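Local coordinates for protein secondary thiamine-phosphate synthase enzyme (Thermus thermophilus, PDB 2CU5) that is probably a secondary thiamine-phosphate synthase of the UPF0047 (YjbQ) family, its biological role not established, at residues A[33-43]-A[120-129]. Numbering follows the deposited sequence.
Sequences LVYLFVPHTTC and RVREVWVRLL
Two neighbouring antiparallel strands, 33-37 and 120-128, pair through Tyr35 with Arg127 and Phe37 with Trp125, and the loop after the first strand is tied to the second by His40 and Thr42. Tyr35 N gives a nearly straight bond to Arg127 O (2.7 Å), and Trp125 N reaches Phe37 O at 2.8 Å. Phe37 CD2 touches Trp125 CE3 at 3.4 Å; the two side chains run side by side, their rings oblique, with planes 44° apart. Pro39, the centre of an inverse gamma turn, sets CB over the face of the six-membered ring of Trp125. Both are inner strands of a five-stranded antiparallel sheet, between 5-11 and 93-99. On the face opposite Phe37 and Trp125, Leu36 CD2 packs on Val126 CG2. Tyr35 OH hydrogen-bonds to Leu95 O of the second subunit. Beyond the turn, His40 NE2 accepts a hydrogen bond from Glu123 N, in the plane of its ring (2.9 Å). Arg122 CD lies over one face of this imidazole. A bend at chi2 (-68°) turns the Arg122 chain toward 40-43, where NH1 donates a hydrogen bond in the guanidinium plane to Thr42 OG1 (2.8 Å). Cys43 SG sits over one face of the guanidinium, 3.6 Å from Arg122 NE. Water 1 joins Arg122 NH2, Thr42 OG1 and Thr41 N. Arg122 NE also forms a salt bridge with Glu115. With an alanine here, Glu115 is likely to lose this charged mate and Thr42 OG1 its guanidinium donor.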
loop_
_atom_site.group_PDB
_atom_site.type_symbol
_atom_site.label_atom_id
_atom_site.label_comp_id
_atom_site.label_asym_id
_atom_site.label_seq_id
_atom_site.Cartn_x
_atom_site.Cartn_y
_atom_site.Cartn_z
ATOM N N LEU A 33 -14.122 -11.432 -3.756
ATOM C CA LEU A 33 -12.866 -10.852 -3.300
ATOM C C LEU A 33 -12.123 -11.797 -2.362
ATOM O O LEU A 33 -12.730 -12.615 -1.669
ATOM C CB LEU A 33 -13.126 -9.508 -2.612
ATOM C CG LEU A 33 -13.522 -8.394 -3.586
ATOM C CD1 LEU A 33 -14.053 -7.182 -2.842
ATOM C CD2 LEU A 33 -12.308 -8.028 -4.426
ATOM N N VAL A 34 -10.800 -11.680 -2.368
ATOM C CA VAL A 34 -9.925 -12.498 -1.539
ATOM C C VAL A 34 -8.973 -11.576 -0.784
ATOM O O VAL A 34 -8.331 -10.712 -1.384
ATOM C CB VAL A 34 -9.082 -13.468 -2.403
ATOM C CG1 VAL A 34 -8.114 -14.240 -1.524
ATOM C CG2 VAL A 34 -10.000 -14.428 -3.164
ATOM N N TYR A 35 -8.890 -11.760 0.528
ATOM C CA TYR A 35 -8.010 -10.950 1.367
ATOM C C TYR A 35 -6.741 -11.739 1.691
ATOM O O TYR A 35 -6.810 -12.924 2.023
ATOM C CB TYR A 35 -8.737 -10.570 2.663
ATOM C CG TYR A 35 -7.872 -9.898 3.705
ATOM C CD1 TYR A 35 -7.426 -8.587 3.538
ATOM C CD2 TYR A 35 -7.493 -10.579 4.861
ATOM C CE1 TYR A 35 -6.618 -7.969 4.505
ATOM C CE2 TYR A 35 -6.690 -9.972 5.831
ATOM C CZ TYR A 35 -6.257 -8.669 5.646
ATOM O OH TYR A 35 -5.473 -8.077 6.611
ATOM N N LEU A 36 -5.587 -11.078 1.575
ATOM C CA LEU A 36 -4.294 -11.693 1.870
ATOM C C LEU A 36 -3.547 -10.819 2.868
ATOM O O LEU A 36 -3.567 -9.589 2.761
ATOM C CB LEU A 36 -3.451 -11.831 0.603
ATOM C CG LEU A 36 -3.992 -12.674 -0.551
ATOM C CD1 LEU A 36 -2.965 -12.672 -1.664
ATOM C CD2 LEU A 36 -4.274 -14.106 -0.084
ATOM N N PHE A 37 -2.870 -11.453 3.820
ATOM C CA PHE A 37 -2.137 -10.718 4.848
ATOM C C PHE A 37 -0.908 -11.480 5.342
ATOM O O PHE A 37 -0.946 -12.702 5.493
ATOM C CB PHE A 37 -3.088 -10.455 6.029
ATOM C CG PHE A 37 -2.478 -9.677 7.173
ATOM C CD1 PHE A 37 -2.231 -8.310 7.057
ATOM C CD2 PHE A 37 -2.190 -10.308 8.381
ATOM C CE1 PHE A 37 -1.711 -7.583 8.129
ATOM C CE2 PHE A 37 -1.670 -9.593 9.462
ATOM C CZ PHE A 37 -1.430 -8.223 9.338
ATOM N N VAL A 38 0.194 -10.770 5.563
ATOM C CA VAL A 38 1.376 -11.411 6.132
ATOM C C VAL A 38 1.508 -10.819 7.534
ATOM O O VAL A 38 1.611 -9.603 7.705
ATOM C CB VAL A 38 2.694 -11.148 5.326
ATOM C CG1 VAL A 38 2.732 -12.030 4.093
ATOM C CG2 VAL A 38 2.808 -9.680 4.945
ATOM N N PRO A 39 1.461 -11.673 8.566
ATOM C CA PRO A 39 1.577 -11.200 9.946
ATOM C C PRO A 39 3.047 -11.019 10.298
ATOM O O PRO A 39 3.511 -11.504 11.326
ATOM C CB PRO A 39 0.928 -12.324 10.735
ATOM C CG PRO A 39 1.401 -13.539 9.968
ATOM C CD PRO A 39 1.198 -13.124 8.525
ATOM N N HIS A 40 3.765 -10.311 9.435
ATOM C CA HIS A 40 5.197 -10.090 9.608
ATOM C C HIS A 40 5.562 -8.628 9.370
ATOM O O HIS A 40 4.796 -7.880 8.765
ATOM C CB HIS A 40 5.960 -10.976 8.624
ATOM C CG HIS A 40 5.611 -12.428 8.731
ATOM N ND1 HIS A 40 5.892 -13.181 9.851
ATOM C CD2 HIS A 40 4.995 -13.263 7.862
ATOM C CE1 HIS A 40 5.465 -14.418 9.667
ATOM N NE2 HIS A 40 4.916 -14.493 8.467
ATOM N N THR A 41 6.744 -8.231 9.831
ATOM C CA THR A 41 7.187 -6.848 9.673
ATOM C C THR A 41 8.436 -6.692 8.809
ATOM O O THR A 41 8.902 -5.571 8.595
ATOM C CB THR A 41 7.478 -6.204 11.040
ATOM O OG1 THR A 41 8.533 -6.928 11.689
ATOM C CG2 THR A 41 6.233 -6.231 11.918
ATOM N N THR A 42 8.979 -7.802 8.316
ATOM C CA THR A 42 10.177 -7.748 7.484
ATOM C C THR A 42 10.036 -8.408 6.113
ATOM O O THR A 42 11.015 -8.844 5.509
ATOM C CB THR A 42 11.403 -8.329 8.232
ATOM O OG1 THR A 42 11.099 -9.634 8.739
ATOM C CG2 THR A 42 11.782 -7.415 9.391
ATOM N N CYS A 43 8.796 -8.488 5.639
ATOM C CA CYS A 43 8.490 -9.020 4.314
ATOM C C CYS A 43 7.198 -8.327 3.887
ATOM O O CYS A 43 6.557 -7.654 4.697
ATOM C CB CYS A 43 8.319 -10.548 4.333
ATOM S SG CYS A 43 6.874 -11.179 5.214
ATOM N N ARG A 120 13.295 -17.843 5.458
ATOM C CA ARG A 120 12.363 -18.199 6.520
ATOM C C ARG A 120 11.218 -19.009 5.933
ATOM O O ARG A 120 11.239 -19.390 4.766
ATOM C CB ARG A 120 11.750 -16.950 7.158
ATOM C CG ARG A 120 12.717 -15.884 7.629
ATOM C CD ARG A 120 11.997 -14.962 8.583
ATOM N NE ARG A 120 12.817 -13.850 9.040
ATOM C CZ ARG A 120 12.581 -13.182 10.162
ATOM N NH1 ARG A 120 13.363 -12.171 10.518
ATOM N NH2 ARG A 120 11.571 -13.543 10.940
ATOM N N VAL A 121 10.233 -19.282 6.779
ATOM C CA VAL A 121 9.014 -19.951 6.359
ATOM C C VAL A 121 7.984 -18.971 6.891
ATOM O O VAL A 121 7.688 -18.939 8.086
ATOM C CB VAL A 121 8.810 -21.331 7.006
ATOM C CG1 VAL A 121 7.454 -21.881 6.596
ATOM C CG2 VAL A 121 9.892 -22.289 6.538
ATOM N N ARG A 122 7.489 -18.133 5.994
ATOM C CA ARG A 122 6.524 -17.099 6.335
ATOM C C ARG A 122 5.100 -17.611 6.306
ATOM O O ARG A 122 4.816 -18.643 5.712
ATOM C CB ARG A 122 6.633 -15.947 5.340
ATOM C CG ARG A 122 7.995 -15.295 5.286
ATOM C CD ARG A 122 8.272 -14.556 6.580
ATOM N NE ARG A 122 9.312 -13.553 6.395
ATOM C CZ ARG A 122 9.670 -12.664 7.314
ATOM N NH1 ARG A 122 10.628 -11.788 7.043
ATOM N NH2 ARG A 122 9.074 -12.650 8.499
ATOM N N GLU A 123 4.215 -16.864 6.954
ATOM C CA GLU A 123 2.797 -17.188 6.979
ATOM C C GLU A 123 2.079 -16.173 6.098
ATOM O O GLU A 123 2.454 -15.003 6.049
ATOM C CB GLU A 123 2.229 -17.074 8.395
ATOM C CG GLU A 123 2.462 -18.276 9.288
ATOM C CD GLU A 123 1.750 -18.138 10.624
ATOM O OE1 GLU A 123 0.597 -17.654 10.637
ATOM O OE2 GLU A 123 2.335 -18.519 11.663
ATOM N N VAL A 124 1.059 -16.639 5.392
ATOM C CA VAL A 124 0.239 -15.779 4.563
ATOM C C VAL A 124 -1.188 -16.213 4.868
ATOM O O VAL A 124 -1.542 -17.375 4.669
ATOM C CB VAL A 124 0.521 -15.969 3.062
ATOM C CG1 VAL A 124 -0.463 -15.140 2.251
ATOM C CG2 VAL A 124 1.955 -15.548 2.736
ATOM N N TRP A 125 -1.993 -15.292 5.380
ATOM C CA TRP A 125 -3.379 -15.606 5.707
ATOM C C TRP A 125 -4.287 -15.295 4.529
ATOM O O TRP A 125 -4.116 -14.283 3.850
ATOM C CB TRP A 125 -3.828 -14.818 6.933
ATOM C CG TRP A 125 -3.005 -15.096 8.156
ATOM C CD1 TRP A 125 -2.168 -16.158 8.362
ATOM C CD2 TRP A 125 -2.968 -14.315 9.356
ATOM N NE1 TRP A 125 -1.613 -16.086 9.619
ATOM C CE2 TRP A 125 -2.088 -14.966 10.251
ATOM C CE3 TRP A 125 -3.594 -13.128 9.764
ATOM C CZ2 TRP A 125 -1.817 -14.470 11.533
ATOM C CZ3 TRP A 125 -3.324 -12.634 11.038
ATOM C CH2 TRP A 125 -2.443 -13.308 11.906
ATOM N N VAL A 126 -5.256 -16.174 4.289
ATOM C CA VAL A 126 -6.178 -16.002 3.179
ATOM C C VAL A 126 -7.608 -16.006 3.699
ATOM O O VAL A 126 -8.027 -16.939 4.380
ATOM C CB VAL A 126 -6.020 -17.138 2.149
ATOM C CG1 VAL A 126 -6.893 -16.861 0.937
ATOM C CG2 VAL A 126 -4.557 -17.284 1.746
ATOM N N ARG A 127 -8.343 -14.951 3.374
ATOM C CA ARG A 127 -9.727 -14.807 3.791
ATOM C C ARG A 127 -10.609 -14.517 2.589
ATOM O O ARG A 127 -10.335 -13.602 1.814
ATOM C CB ARG A 127 -9.848 -13.665 4.797
ATOM C CG ARG A 127 -11.271 -13.209 5.069
ATOM C CD ARG A 127 -12.075 -14.255 5.814
ATOM N NE ARG A 127 -12.956 -13.610 6.781
ATOM C CZ ARG A 127 -14.006 -12.862 6.461
ATOM N NH1 ARG A 127 -14.329 -12.667 5.191
ATOM N NH2 ARG A 127 -14.718 -12.287 7.418
ATOM N N LEU A 128 -11.669 -15.303 2.432
ATOM C CA LEU A 128 -12.597 -15.109 1.326
ATOM C C LEU A 128 -13.723 -14.196 1.800
ATOM O O LEU A 128 -14.275 -14.397 2.880
ATOM C CB LEU A 128 -13.190 -16.452 0.884
ATOM C CG LEU A 128 -12.219 -17.630 0.731
ATOM C CD1 LEU A 128 -12.988 -18.896 0.378
ATOM C CD2 LEU A 128 -11.191 -17.317 -0.340
ATOM N N LEU A 129 -14.047 -13.184 1.003
ATOM C CA LEU A 129 -15.133 -12.271 1.339
ATOM C C LEU A 129 -16.378 -12.727 0.586
ATOM O O LEU A 129 -16.221 -13.364 -0.479
ATOM C CB LEU A 129 -14.806 -10.833 0.918
ATOM C CG LEU A 129 -13.764 -10.038 1.708
ATOM C CD1 LEU A 129 -12.381 -10.644 1.518
ATOM C CD2 LEU A 129 -13.788 -8.593 1.236
ATOM O OXT LEU A 129 -17.490 -12.418 1.055
HETATM O O HOH W 1 8.943 -10.295 10.574
#